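Local coordinates for AbiEi antitoxin C-terminal domain-containing protein (Mycobacterium tuberculosis, PDB 1ZEL) that is of unknown function but probably binds DNA through a winged-helix, helix-turn-helix module and is related to AbiEi-type antitoxins, at residues A[16-21]-A[56-61]; A[88-93]-A[176-181]; A[234-239]-A[262-267]. All coordinates share one frame; numbering follows the deposited sequence. Where two conformers were deposited one is given.

Contact 1 (A[16-21]-A[56-61]); sequences TWASRV and RELRRI
A18 and L58 mark the nearest backbone approach of residues 16-21 to the helical residues 56-61, with 8.2 Å between A18 CA and L58 CA, a spacing that only side chains can bridge. The polar part is a single bond between the indole of W17 and the carboxylate of E57. W17 NE1 donates to E57 OE2 over 2.9 Å, fairly straight at 158°. The acceptor lies in the ring plane, at the pyrrole edge. Seen from the glutamate, however, the donor stands well above the carboxylate plane, 53° out of it, and the indole and carboxylate planes lie 66° apart. E57 was deposited in two conformers, and this geometry belongs to one of them. In that conformer its extended chain runs alongside the indole: E57 CG lies 4.0 Å from W17 CZ2, and E57 OE1 forms a salt bridge with R49, which also makes a cation-pi contact with W17. R49 thus engages both members of the bonded pair. The order of elements, helix 19-28, strand 33-34, helices 35-44 and 51-61, then strands 64-66 and 72-75, is that of a winged helix-turn-helix domain. By that topology helix 51-61 is the probable recognition helix, and the contact joins it to the chain leading into helix 19-28. The apolar part lies toward the benzo end of the indole. W17 CH2 meets L58 CG at 3.9 Å, while one leucine methyl, L58 CD2, touches A18 CB at 4.0 Å. A18 CB also sits over one face of the W17 ring, displaced toward its rim. L42 and C47 touch the tryptophan side chain as well, and helix 35-44 packs against V21.

Contact 2 (A[88-93]-A[176-181]); sequences LPLRSW and TGLPAL
R91 and L178 bring the two backbones nearest to each other, 8.1 Å between R91 CA and L178 CA, where the helical residues 88-93 face the irregular residues 176-181. T176 and G177 both have positive phi, and the T176 carbonyl oxygen faces R91; the backbone angles of G177 by themselves call for glycine. The guanidinium of R91 meets this loop end-on and holds it with two nitrogens: R91 NH1 donates to T176 O at 3.1 Å, and R91 NH2 to T176 OG1 at 3.0 Å. The second bond is the straighter, 154° against 145°. The carbonyl bond arrives from above the C=O plane, so it does not use a lone-pair direction. Reach comes from an arginine chain extended from CG to NE, and its remaining nitrogen, NE, forms a salt bridge with D85, which helps fix the rotation of the group. L178 CD1 lies over one guanidinium face, while L178 CG comes to 3.7 Å from R91 NH1. A long apolar touch adds L90 CB to L178 CD1 at 4.3 Å. Beyond L178 the chain is extended, and P179 and L181 share backbone hydrogen bonds with L104 of strand 103-104, a strand that L90 also touches. Within the AbiEi antitoxin C-terminal family region, an end-on, two-nitrogen arginine bond to a backbone carbonyl and a side-chain hydroxyl thus joins helix 88-96 to the loop before helix 183-192.

Contact 3 (A[234-239]-A[262-267]); sequences ASYLLD and TRFTTA
F264 reaches from strand 262-264 to Y236 and L237 of helix 228-240, a helix-on-sheet packing in which the strand is an edge strand of a small mixed three-stranded sheet. It runs parallel to strand 283-285, and backbone hydrogen bonds of T262 and F264 with V284 fix its place there. The backbones stay well apart, 9.2 Å from Y236 CA to F264 CA, and the phenylalanine ring fills the distance. All three touching residues are buried. L237 approaches the ring at its edge, near the ring plane, with the two side chains at about a right angle: L237 CG is 3.8 Å from F264 CE1, and L237 CD2 is 3.8 Å from F264 CZ. The leucine lies against the CE1-CZ edge with its branch point and a methyl. Y236 meets the adjoining part of the ring, Y236 CD2 lying 3.7 Å from F264 CD1, an oblique approach of the two rings. The CB of F264 points toward the helix, and a chi1 of -155°, CG roughly opposite the backbone N, carries the ring on to Y236 and L237. The tyrosine hydroxyl is satisfied separately by a hydrogen bond to D285, tying the helix to strand 283-285 as well. Helix 183-192 adds L187 and I190 against L237, and P194 and L287 touch F264. The loose side takes in R263 of the strand and residues 265-267, none of which contacts residues 234-239; R263, T266 and A267 are exposed. An ST turn forms there: A267 N donates to T265 OG1 at 3.2 Å, with an N-H...O angle of 148°.

In the fold
The contacts follow one another along the chain and across an elongated molecule: contact 2 lies about 8 Å from the chain's centre, with contacts 1 and 3 on opposite sides, their own centres about 54 Å apart. Contact 2 is about 28 Å from contact 1 and about 29 Å from contact 3, centre to centre, and none of the three touch. Helix 88-96 nevertheless links the first two regions, since L88 and S92 pack on A74 and T72 of the winged-helix strand 72-75. A bound MPD molecule, probably from crystallisation, lies about 5 Å from the T176 side chain. The sodium ion at R167, D209 and D213 is about 13 Å from the L237 side chain of contact 3.

Contact 1 (A[16-21]-A[56-61])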
ATOM      1  N   THR A  16      28.682 -27.565  -4.913  1.00 24.57           N
ATOM      2  CA  THR A  16      28.416 -28.281  -6.151  1.00 23.78           C
ATOM      3  C   THR A  16      27.026 -28.909  -6.203  1.00 23.65           C
ATOM      4  O   THR A  16      26.382 -28.868  -7.246  1.00 23.65           O
ATOM      5  CB  THR A  16      29.534 -29.298  -6.442  1.00 23.70           C
ATOM      6  OG1 THR A  16      30.798 -28.619  -6.357  1.00 24.83           O
ATOM      7  CG2 THR A  16      29.395 -29.877  -7.818  1.00 23.36           C
ATOM      8  N   TRP A  17      26.551 -29.455  -5.079  1.00 23.40           N
ATOM      9  CA  TRP A  17      25.210 -30.050  -5.012  1.00 23.17           C
ATOM     10  C   TRP A  17      24.143 -29.062  -5.451  1.00 23.27           C
ATOM     11  O   TRP A  17      23.146 -29.445  -6.056  1.00 23.32           O
ATOM     12  CB  TRP A  17      24.911 -30.627  -3.611  1.00 24.01           C
ATOM     13  CG  TRP A  17      24.686 -29.590  -2.518  1.00 23.33           C
ATOM     14  CD1 TRP A  17      25.605 -29.139  -1.589  1.00 23.07           C
ATOM     15  CD2 TRP A  17      23.466 -28.904  -2.243  1.00 24.97           C
ATOM     16  NE1 TRP A  17      25.020 -28.203  -0.768  1.00 24.77           N
ATOM     17  CE2 TRP A  17      23.713 -28.025  -1.158  1.00 26.20           C
ATOM     18  CE3 TRP A  17      22.183 -28.939  -2.813  1.00 24.22           C
ATOM     19  CZ2 TRP A  17      22.723 -27.200  -0.624  1.00 25.62           C
ATOM     20  CZ3 TRP A  17      21.201 -28.095  -2.292  1.00 24.47           C
ATOM     21  CH2 TRP A  17      21.480 -27.245  -1.193  1.00 22.09           C
ATOM     22  N   ALA A  18      24.372 -27.781  -5.158  1.00 23.43           N
ATOM     23  CA  ALA A  18      23.402 -26.708  -5.425  1.00 23.44           C
ATOM     24  C   ALA A  18      23.639 -25.970  -6.753  1.00 24.13           C
ATOM     25  O   ALA A  18      22.937 -25.012  -7.067  1.00 23.56           O
ATOM     26  CB  ALA A  18      23.412 -25.704  -4.262  1.00 22.99           C
ATOM     27  N   SER A  19      24.646 -26.375  -7.513  1.00 24.32           N
ATOM     28  CA  SER A  19      25.038 -25.608  -8.704  1.00 24.94           C
ATOM     29  C   SER A  19      23.871 -25.421  -9.696  1.00 24.06           C
ATOM     30  O   SER A  19      23.563 -24.303 -10.116  1.00 22.57           O
ATOM     31  CB  SER A  19      26.197 -26.315  -9.395  1.00 25.47           C
ATOM     32  OG  SER A  19      26.720 -25.514 -10.430  1.00 29.67           O
ATOM     33  N   ARG A  20      23.208 -26.521 -10.071  1.00 22.88           N
ATOM     34  CA  ARG A  20      22.098 -26.426 -11.007  1.00 23.07           C
ATOM     35  C   ARG A  20      20.902 -25.707 -10.411  1.00 23.26           C
ATOM     36  O   ARG A  20      20.189 -25.010 -11.127  1.00 24.48           O
ATOM     37  CB  ARG A  20      21.682 -27.804 -11.543  1.00 22.79           C
ATOM     38  CG  ARG A  20      22.722 -28.409 -12.424  1.00 25.18           C
ATOM     39  CD  ARG A  20      22.180 -29.573 -13.238  1.00 31.07           C
ATOM     40  NE  ARG A  20      23.039 -29.776 -14.394  1.00 32.63           N
ATOM     41  CZ  ARG A  20      24.242 -30.328 -14.323  1.00 33.06           C
ATOM     42  NH1 ARG A  20      24.709 -30.743 -13.149  1.00 34.45           N
ATOM     43  NH2 ARG A  20      24.979 -30.457 -15.417  1.00 29.42           N
ATOM     44  N   VAL A  21      20.689 -25.856  -9.103  1.00 22.78           N
ATOM     45  CA  VAL A  21      19.567 -25.192  -8.446  1.00 22.24           C
ATOM     46  C   VAL A  21      19.770 -23.679  -8.491  1.00 21.62           C
ATOM     47  O   VAL A  21      18.869 -22.920  -8.900  1.00 20.86           O
ATOM     48  CB  VAL A  21      19.409 -25.643  -6.994  1.00 23.08           C
ATOM     49  CG1 VAL A  21      18.214 -24.967  -6.363  1.00 23.83           C
ATOM     50  CG2 VAL A  21      19.238 -27.145  -6.933  1.00 24.56           C
ATOM     51  N   ARG A  56      17.690 -24.756   4.279  1.00 25.80           N
ATOM     52  CA  ARG A  56      18.411 -24.315   5.479  1.00 25.66           C
ATOM     53  C   ARG A  56      19.831 -23.943   5.089  1.00 24.24           C
ATOM     54  O   ARG A  56      20.346 -22.892   5.490  1.00 24.37           O
ATOM     55  CB  ARG A  56      18.452 -25.480   6.485  1.00 26.56           C
ATOM     56  CG  ARG A  56      18.475 -25.121   7.949  1.00 30.67           C
ATOM     57  CD  ARG A  56      17.573 -26.087   8.756  1.00 38.69           C
ATOM     58  NE  ARG A  56      17.872 -27.496   8.488  1.00 36.98           N
ATOM     59  CZ  ARG A  56      16.953 -28.453   8.388  1.00 38.41           C
ATOM     60  NH1 ARG A  56      15.661 -28.165   8.534  1.00 40.40           N
ATOM     61  NH2 ARG A  56      17.323 -29.702   8.135  1.00 38.64           N
ATOM     62  N   GLU A  57      20.481 -24.823   4.329  1.00 23.28           N
ATOM     63  CA  GLU A  57      21.839 -24.552   3.866  0.60 22.48           C
ATOM     64  C   GLU A  57      21.895 -23.372   2.899  1.00 22.24           C
ATOM     65  O   GLU A  57      22.789 -22.527   2.987  1.00 22.31           O
ATOM     66  CB  GLU A  57      22.471 -25.778   3.219  0.60 22.11           C
ATOM     67  CG  GLU A  57      23.940 -25.550   2.813  0.60 22.27           C
ATOM     68  CD  GLU A  57      24.601 -26.814   2.329  0.60 23.74           C
ATOM     69  OE1 GLU A  57      24.050 -27.871   2.651  0.60 22.24           O
ATOM     70  OE2 GLU A  57      25.642 -26.758   1.628  0.60 24.06           O
ATOM     71  N   LEU A  58      20.951 -23.312   1.973  1.00 21.60           N
ATOM     72  CA  LEU A  58      20.920 -22.207   1.018  1.00 22.21           C
ATOM     73  C   LEU A  58      20.685 -20.862   1.719  1.00 22.27           C
ATOM     74  O   LEU A  58      21.202 -19.803   1.279  1.00 22.79           O
ATOM     75  CB  LEU A  58      19.857 -22.492  -0.067  1.00 21.86           C
ATOM     76  CG  LEU A  58      20.280 -23.514  -1.130  1.00 21.18           C
ATOM     77  CD1 LEU A  58      19.089 -23.889  -2.047  1.00 21.56           C
ATOM     78  CD2 LEU A  58      21.484 -23.026  -1.989  1.00 20.08           C
ATOM     79  N   ARG A  59      19.913 -20.920   2.811  1.00 22.15           N
ATOM     80  CA  ARG A  59      19.669 -19.786   3.699  0.50 22.84           C
ATOM     81  C   ARG A  59      20.979 -19.401   4.403  1.00 23.37           C
ATOM     82  O   ARG A  59      21.381 -18.229   4.450  1.00 23.09           O
ATOM     83  CB  ARG A  59      18.629 -20.208   4.752  0.50 23.48           C
ATOM     84  CG  ARG A  59      17.459 -19.259   4.964  0.50 24.47           C
ATOM     85  CD  ARG A  59      16.884 -19.365   6.384  0.50 26.04           C
ATOM     86  NE  ARG A  59      16.479 -20.718   6.798  0.50 29.20           N
ATOM     87  CZ  ARG A  59      15.323 -21.298   6.467  0.50 27.89           C
ATOM     88  NH1 ARG A  59      15.039 -22.526   6.903  0.50 20.68           N
ATOM     89  NH2 ARG A  59      14.449 -20.645   5.702  0.50 16.70           N
ATOM     90  N   ARG A  60      21.636 -20.407   4.963  1.00 23.81           N
ATOM     91  CA  ARG A  60      22.854 -20.188   5.721  1.00 24.75           C
ATOM     92  C   ARG A  60      23.905 -19.548   4.847  1.00 24.79           C
ATOM     93  O   ARG A  60      24.565 -18.595   5.258  1.00 25.70           O
ATOM     94  CB  ARG A  60      23.369 -21.502   6.296  1.00 25.01           C
ATOM     95  CG  ARG A  60      24.626 -21.343   7.132  1.00 30.29           C
ATOM     96  CD  ARG A  60      25.186 -22.699   7.600  1.00 39.12           C
ATOM     97  NE  ARG A  60      25.744 -23.506   6.503  1.00 44.59           N
ATOM     98  CZ  ARG A  60      26.933 -23.302   5.931  1.00 45.13           C
ATOM     99  NH1 ARG A  60      27.716 -22.304   6.316  1.00 47.11           N
ATOM    100  NH2 ARG A  60      27.337 -24.097   4.950  1.00 45.54           N
ATOM    101  N   ILE A  61      24.039 -20.038   3.625  1.00 24.24           N
ATOM    102  CA  ILE A  61      25.074 -19.509   2.750  1.00 24.97           C
ATOM    103  C   ILE A  61      24.655 -18.267   1.966  1.00 24.39           C
ATOM    104  O   ILE A  61      25.505 -17.616   1.366  1.00 25.05           O
ATOM    105  CB  ILE A  61      25.741 -20.592   1.851  1.00 25.34           C
ATOM    106  CG1 ILE A  61      24.800 -21.119   0.789  1.00 28.46           C
ATOM    107  CG2 ILE A  61      26.285 -21.735   2.691  1.00 26.62           C
ATOM    108  CD1 ILE A  61      25.435 -22.220  -0.037  1.00 32.44           C
TER

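Contact 2 (A[88-93]-A[176-181])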
ATOM      1  N   LEU A  88       8.142  -6.984  -1.116  1.00 23.25           N
ATOM      2  CA  LEU A  88       8.338  -8.428  -1.136  1.00 24.32           C
ATOM      3  C   LEU A  88       7.470  -9.187  -0.122  1.00 24.27           C
ATOM      4  O   LEU A  88       6.996 -10.278  -0.432  1.00 25.26           O
ATOM      5  CB  LEU A  88       9.832  -8.809  -1.011  1.00 23.59           C
ATOM      6  CG  LEU A  88      10.597  -9.038  -2.304  1.00 26.23           C
ATOM      7  CD1 LEU A  88      12.090  -9.291  -2.040  1.00 30.43           C
ATOM      8  CD2 LEU A  88       9.983 -10.176  -3.155  1.00 23.90           C
ATOM      9  N   PRO A  89       7.248  -8.623   1.093  1.00 24.15           N
ATOM     10  CA  PRO A  89       6.260  -9.275   1.972  1.00 23.02           C
ATOM     11  C   PRO A  89       4.881  -9.518   1.325  1.00 23.00           C
ATOM     12  O   PRO A  89       4.276 -10.574   1.536  1.00 23.27           O
ATOM     13  CB  PRO A  89       6.131  -8.296   3.146  1.00 23.11           C
ATOM     14  CG  PRO A  89       7.477  -7.555   3.173  1.00 23.11           C
ATOM     15  CD  PRO A  89       7.912  -7.464   1.748  1.00 23.97           C
ATOM     16  N   LEU A  90       4.384  -8.551   0.560  1.00 21.93           N
ATOM     17  CA  LEU A  90       3.087  -8.701  -0.096  1.00 21.55           C
ATOM     18  C   LEU A  90       3.144  -9.644  -1.290  1.00 22.85           C
ATOM     19  O   LEU A  90       2.224 -10.437  -1.520  1.00 23.34           O
ATOM     20  CB  LEU A  90       2.535  -7.338  -0.512  1.00 20.75           C
ATOM     21  CG  LEU A  90       2.144  -6.452   0.671  1.00 21.37           C
ATOM     22  CD1 LEU A  90       1.779  -5.072   0.177  1.00 18.75           C
ATOM     23  CD2 LEU A  90       0.979  -7.070   1.460  1.00 20.37           C
ATOM     24  N   ARG A  91       4.208  -9.539  -2.080  1.00 22.90           N
ATOM     25  CA  ARG A  91       4.412 -10.502  -3.160  1.00 22.64           C
ATOM     26  C   ARG A  91       4.542 -11.913  -2.601  1.00 22.44           C
ATOM     27  O   ARG A  91       4.106 -12.861  -3.243  1.00 23.24           O
ATOM     28  CB  ARG A  91       5.651 -10.144  -3.986  1.00 22.83           C
ATOM     29  CG  ARG A  91       5.607  -8.708  -4.534  1.00 22.55           C
ATOM     30  CD  ARG A  91       6.684  -8.495  -5.573  1.00 22.09           C
ATOM     31  NE  ARG A  91       7.128  -7.102  -5.600  1.00 23.79           N
ATOM     32  CZ  ARG A  91       6.506  -6.118  -6.258  1.00 25.75           C
ATOM     33  NH1 ARG A  91       5.415  -6.362  -6.967  1.00 21.62           N
ATOM     34  NH2 ARG A  91       6.992  -4.881  -6.213  1.00 26.59           N
ATOM     35  N   SER A  92       5.156 -12.077  -1.432  1.00 21.66           N
ATOM     36  CA  SER A  92       5.217 -13.438  -0.855  1.00 22.67           C
ATOM     37  C   SER A  92       3.842 -13.992  -0.479  1.00 22.40           C
ATOM     38  O   SER A  92       3.586 -15.214  -0.568  1.00 21.88           O
ATOM     39  CB  SER A  92       6.194 -13.515   0.326  1.00 23.75           C
ATOM     40  OG  SER A  92       5.599 -13.171   1.558  1.00 24.85           O
ATOM     41  N   TRP A  93       2.953 -13.103  -0.057  1.00 22.25           N
ATOM     42  CA  TRP A  93       1.562 -13.474   0.162  1.00 23.14           C
ATOM     43  C   TRP A  93       0.864 -13.922  -1.126  1.00 23.95           C
ATOM     44  O   TRP A  93       0.242 -15.005  -1.155  1.00 24.66           O
ATOM     45  CB  TRP A  93       0.824 -12.331   0.861  1.00 23.69           C
ATOM     46  CG  TRP A  93      -0.578 -12.692   1.369  1.00 23.97           C
ATOM     47  CD1 TRP A  93      -1.164 -13.919   1.389  1.00 26.93           C
ATOM     48  CD2 TRP A  93      -1.507 -11.788   1.972  1.00 26.80           C
ATOM     49  NE1 TRP A  93      -2.430 -13.835   1.940  1.00 30.28           N
ATOM     50  CE2 TRP A  93      -2.656 -12.529   2.311  1.00 30.31           C
ATOM     51  CE3 TRP A  93      -1.472 -10.417   2.261  1.00 27.32           C
ATOM     52  CZ2 TRP A  93      -3.777 -11.939   2.910  1.00 27.62           C
ATOM     53  CZ3 TRP A  93      -2.580  -9.832   2.870  1.00 21.75           C
ATOM     54  CH2 TRP A  93      -3.719 -10.585   3.173  1.00 26.31           C
ATOM     55  N   THR A 176       4.119  -0.685  -9.013  1.00 23.87           N
ATOM     56  CA  THR A 176       5.107  -1.766  -9.144  1.00 25.35           C
ATOM     57  C   THR A 176       4.479  -3.122  -9.402  1.00 25.99           C
ATOM     58  O   THR A 176       5.103  -4.164  -9.135  1.00 27.00           O
ATOM     59  CB  THR A 176       6.019  -1.895  -7.906  1.00 25.92           C
ATOM     60  OG1 THR A 176       5.288  -2.554  -6.856  1.00 30.46           O
ATOM     61  CG2 THR A 176       6.516  -0.544  -7.432  1.00 25.62           C
ATOM     62  N   GLY A 177       3.236  -3.117  -9.875  1.00 24.75           N
ATOM     63  CA  GLY A 177       2.575  -4.353 -10.230  1.00 24.77           C
ATOM     64  C   GLY A 177       1.552  -4.863  -9.239  1.00 24.33           C
ATOM     65  O   GLY A 177       0.885  -5.851  -9.514  1.00 24.45           O
ATOM     66  N   LEU A 178       1.442  -4.217  -8.079  1.00 23.73           N
ATOM     67  CA  LEU A 178       0.455  -4.638  -7.088  1.00 23.02           C
ATOM     68  C   LEU A 178      -0.794  -3.797  -7.247  1.00 22.37           C
ATOM     69  O   LEU A 178      -0.699  -2.692  -7.764  1.00 22.71           O
ATOM     70  CB  LEU A 178       1.014  -4.456  -5.675  1.00 22.67           C
ATOM     71  CG  LEU A 178       2.202  -5.343  -5.325  1.00 22.29           C
ATOM     72  CD1 LEU A 178       2.722  -4.857  -4.002  1.00 28.74           C
ATOM     73  CD2 LEU A 178       1.810  -6.822  -5.254  1.00 29.17           C
ATOM     74  N   PRO A 179      -1.946  -4.309  -6.791  1.00 23.05           N
ATOM     75  CA  PRO A 179      -3.211  -3.560  -6.750  1.00 22.88           C
ATOM     76  C   PRO A 179      -3.058  -2.426  -5.744  1.00 22.30           C
ATOM     77  O   PRO A 179      -2.402  -2.613  -4.714  1.00 22.01           O
ATOM     78  CB  PRO A 179      -4.218  -4.577  -6.212  1.00 23.37           C
ATOM     79  CG  PRO A 179      -3.572  -5.887  -6.302  1.00 25.50           C
ATOM     80  CD  PRO A 179      -2.099  -5.673  -6.248  1.00 22.57           C
ATOM     81  N   ALA A 180      -3.593  -1.245  -6.074  1.00 21.63           N
ATOM     82  CA  ALA A 180      -3.460  -0.074  -5.218  1.00 20.79           C
ATOM     83  C   ALA A 180      -4.705   0.797  -5.350  1.00 20.45           C
ATOM     84  O   ALA A 180      -5.351   0.852  -6.421  1.00 20.52           O
ATOM     85  CB  ALA A 180      -2.192   0.726  -5.583  1.00 21.69           C
ATOM     86  N   LEU A 181      -5.037   1.475  -4.254  1.00 19.45           N
ATOM     87  CA  LEU A 181      -6.173   2.373  -4.212  1.00 19.45           C
ATOM     88  C   LEU A 181      -5.920   3.531  -5.165  1.00 20.06           C
ATOM     89  O   LEU A 181      -4.776   3.993  -5.299  1.00 19.70           O
ATOM     90  CB  LEU A 181      -6.346   2.962  -2.805  1.00 18.74           C
ATOM     91  CG  LEU A 181      -6.763   2.006  -1.681  1.00 20.02           C
ATOM     92  CD1 LEU A 181      -7.112   2.819  -0.425  1.00 20.25           C
ATOM     93  CD2 LEU A 181      -7.896   1.069  -2.102  1.00 16.50           C
TER

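Contact 3 (A[234-239]-A[262-267])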
ATOM      1  N   ALA A 234     -14.137  14.615   3.951  1.00 18.74           N
ATOM      2  CA  ALA A 234     -13.823  14.458   2.523  1.00 20.00           C
ATOM      3  C   ALA A 234     -14.170  15.719   1.769  1.00 19.65           C
ATOM      4  O   ALA A 234     -13.446  16.143   0.862  1.00 19.82           O
ATOM      5  CB  ALA A 234     -14.594  13.263   1.928  1.00 19.77           C
ATOM      6  N   SER A 235     -15.301  16.312   2.137  1.00 20.58           N
ATOM      7  CA  SER A 235     -15.751  17.532   1.487  1.00 20.65           C
ATOM      8  C   SER A 235     -14.827  18.697   1.797  1.00 19.97           C
ATOM      9  O   SER A 235     -14.525  19.516   0.913  1.00 19.44           O
ATOM     10  CB  SER A 235     -17.195  17.857   1.856  1.00 20.70           C
ATOM     11  OG  SER A 235     -18.022  16.769   1.516  1.00 22.39           O
ATOM     12  N   TYR A 236     -14.366  18.764   3.047  1.00 20.29           N
ATOM     13  CA  TYR A 236     -13.366  19.745   3.454  1.00 19.59           C
ATOM     14  C   TYR A 236     -12.016  19.576   2.727  1.00 19.56           C
ATOM     15  O   TYR A 236     -11.330  20.562   2.439  1.00 18.93           O
ATOM     16  CB  TYR A 236     -13.132  19.633   4.961  1.00 19.68           C
ATOM     17  CG  TYR A 236     -12.149  20.643   5.485  1.00 18.15           C
ATOM     18  CD1 TYR A 236     -12.469  21.995   5.519  1.00 17.85           C
ATOM     19  CD2 TYR A 236     -10.902  20.248   5.966  1.00 15.87           C
ATOM     20  CE1 TYR A 236     -11.576  22.941   6.011  1.00 20.86           C
ATOM     21  CE2 TYR A 236      -9.996  21.194   6.454  1.00 21.86           C
ATOM     22  CZ  TYR A 236     -10.338  22.532   6.470  1.00 24.22           C
ATOM     23  OH  TYR A 236      -9.447  23.460   6.964  1.00 23.66           O
ATOM     24  N   LEU A 237     -11.622  18.333   2.456  1.00 19.08           N
ATOM     25  CA  LEU A 237     -10.428  18.084   1.614  1.00 19.21           C
ATOM     26  C   LEU A 237     -10.608  18.645   0.193  1.00 19.10           C
ATOM     27  O   LEU A 237      -9.694  19.278  -0.361  1.00 20.28           O
ATOM     28  CB  LEU A 237     -10.051  16.575   1.606  1.00 19.49           C
ATOM     29  CG  LEU A 237      -9.460  16.032   2.936  1.00 20.31           C
ATOM     30  CD1 LEU A 237      -9.271  14.514   2.858  1.00 20.35           C
ATOM     31  CD2 LEU A 237      -8.130  16.702   3.336  1.00 19.68           C
ATOM     32  N   LEU A 238     -11.797  18.487  -0.384  1.00 19.01           N
ATOM     33  CA  LEU A 238     -12.051  19.112  -1.686  1.00 19.44           C
ATOM     34  C   LEU A 238     -11.856  20.614  -1.610  1.00 19.32           C
ATOM     35  O   LEU A 238     -11.230  21.196  -2.490  1.00 18.83           O
ATOM     36  CB  LEU A 238     -13.439  18.784  -2.233  1.00 19.27           C
ATOM     37  CG  LEU A 238     -13.719  17.327  -2.633  1.00 23.70           C
ATOM     38  CD1 LEU A 238     -15.033  17.193  -3.385  1.00 16.34           C
ATOM     39  CD2 LEU A 238     -12.597  16.756  -3.455  1.00 27.66           C
ATOM     40  N   ASP A 239     -12.411  21.217  -0.553  1.00 19.89           N
ATOM     41  CA  ASP A 239     -12.330  22.654  -0.306  1.00 20.23           C
ATOM     42  C   ASP A 239     -10.867  23.064  -0.192  1.00 20.12           C
ATOM     43  O   ASP A 239     -10.410  23.981  -0.874  1.00 19.13           O
ATOM     44  CB  ASP A 239     -13.108  22.975   0.991  1.00 20.65           C
ATOM     45  CG  ASP A 239     -13.399  24.466   1.161  1.00 24.43           C
ATOM     46  OD1 ASP A 239     -12.453  25.212   1.404  1.00 26.13           O
ATOM     47  OD2 ASP A 239     -14.579  24.875   1.041  1.00 25.37           O
ATOM     48  N   THR A 262     -17.541  17.903  13.698  1.00 28.61           N
ATOM     49  CA  THR A 262     -16.494  16.890  13.683  1.00 28.81           C
ATOM     50  C   THR A 262     -15.118  17.524  13.735  1.00 28.90           C
ATOM     51  O   THR A 262     -14.950  18.669  13.303  1.00 28.78           O
ATOM     52  CB  THR A 262     -16.602  15.971  12.426  1.00 29.16           C
ATOM     53  OG1 THR A 262     -15.844  14.776  12.654  1.00 27.76           O
ATOM     54  CG2 THR A 262     -16.059  16.691  11.191  1.00 28.81           C
ATOM     55  N   ARG A 263     -14.146  16.797  14.294  1.00 28.53           N
ATOM     56  CA  ARG A 263     -12.759  17.254  14.298  0.50 29.14           C
ATOM     57  C   ARG A 263     -11.987  16.542  13.201  1.00 29.38           C
ATOM     58  O   ARG A 263     -12.207  15.361  12.946  1.00 30.77           O
ATOM     59  CB  ARG A 263     -12.100  16.993  15.656  0.50 28.91           C
ATOM     60  CG  ARG A 263     -12.502  17.952  16.762  0.50 28.47           C
ATOM     61  CD  ARG A 263     -11.783  17.592  18.074  0.50 31.69           C
ATOM     62  NE  ARG A 263     -12.170  18.443  19.202  0.50 30.22           N
ATOM     63  CZ  ARG A 263     -12.883  18.037  20.256  0.50 33.96           C
ATOM     64  NH1 ARG A 263     -13.307  16.780  20.350  0.50 33.29           N
ATOM     65  NH2 ARG A 263     -13.163  18.892  21.234  0.50 31.00           N
ATOM     66  N   PHE A 264     -11.095  17.275  12.549  1.00 29.63           N
ATOM     67  CA  PHE A 264     -10.193  16.715  11.570  1.00 29.28           C
ATOM     68  C   PHE A 264      -8.880  16.670  12.298  1.00 30.11           C
ATOM     69  O   PHE A 264      -8.241  17.692  12.474  1.00 29.53           O
ATOM     70  CB  PHE A 264     -10.081  17.593  10.311  1.00 28.74           C
ATOM     71  CG  PHE A 264      -9.675  16.815   9.077  1.00 32.08           C
ATOM     72  CD1 PHE A 264     -10.230  17.091   7.847  1.00 31.64           C
ATOM     73  CD2 PHE A 264      -8.748  15.773   9.168  1.00 33.71           C
ATOM     74  CE1 PHE A 264      -9.868  16.345   6.715  1.00 35.29           C
ATOM     75  CE2 PHE A 264      -8.389  15.027   8.047  1.00 36.26           C
ATOM     76  CZ  PHE A 264      -8.960  15.310   6.827  1.00 30.35           C
ATOM     77  N   THR A 265      -8.512  15.487  12.773  1.00 30.82           N
ATOM     78  CA  THR A 265      -7.371  15.335  13.662  1.00 31.96           C
ATOM     79  C   THR A 265      -6.885  13.883  13.602  1.00 32.89           C
ATOM     80  O   THR A 265      -7.675  12.979  13.352  1.00 32.30           O
ATOM     81  CB  THR A 265      -7.727  15.707  15.137  1.00 31.93           C
ATOM     82  OG1 THR A 265      -6.526  15.735  15.924  1.00 36.21           O
ATOM     83  CG2 THR A 265      -8.710  14.693  15.764  1.00 29.82           C
ATOM     84  N   THR A 266      -5.592  13.662  13.844  1.00 34.71           N
ATOM     85  CA  THR A 266      -5.082  12.291  13.972  1.00 36.41           C
ATOM     86  C   THR A 266      -5.079  11.837  15.433  1.00 38.37           C
ATOM     87  O   THR A 266      -4.936  10.635  15.737  1.00 38.12           O
ATOM     88  CB  THR A 266      -3.675  12.131  13.372  1.00 36.36           C
ATOM     89  OG1 THR A 266      -2.827  13.169  13.863  1.00 35.33           O
ATOM     90  CG2 THR A 266      -3.734  12.226  11.864  1.00 37.73           C
ATOM     91  N   ALA A 267      -5.243  12.817  16.324  1.00 39.65           N
ATOM     92  CA  ALA A 267      -5.314  12.617  17.764  1.00 40.88           C
ATOM     93  C   ALA A 267      -5.592  13.991  18.360  1.00 42.05           C
ATOM     94  O   ALA A 267      -4.722  14.867  18.355  1.00 41.81           O
ATOM     95  CB  ALA A 267      -3.986  12.029  18.324  1.00 40.44           C
TER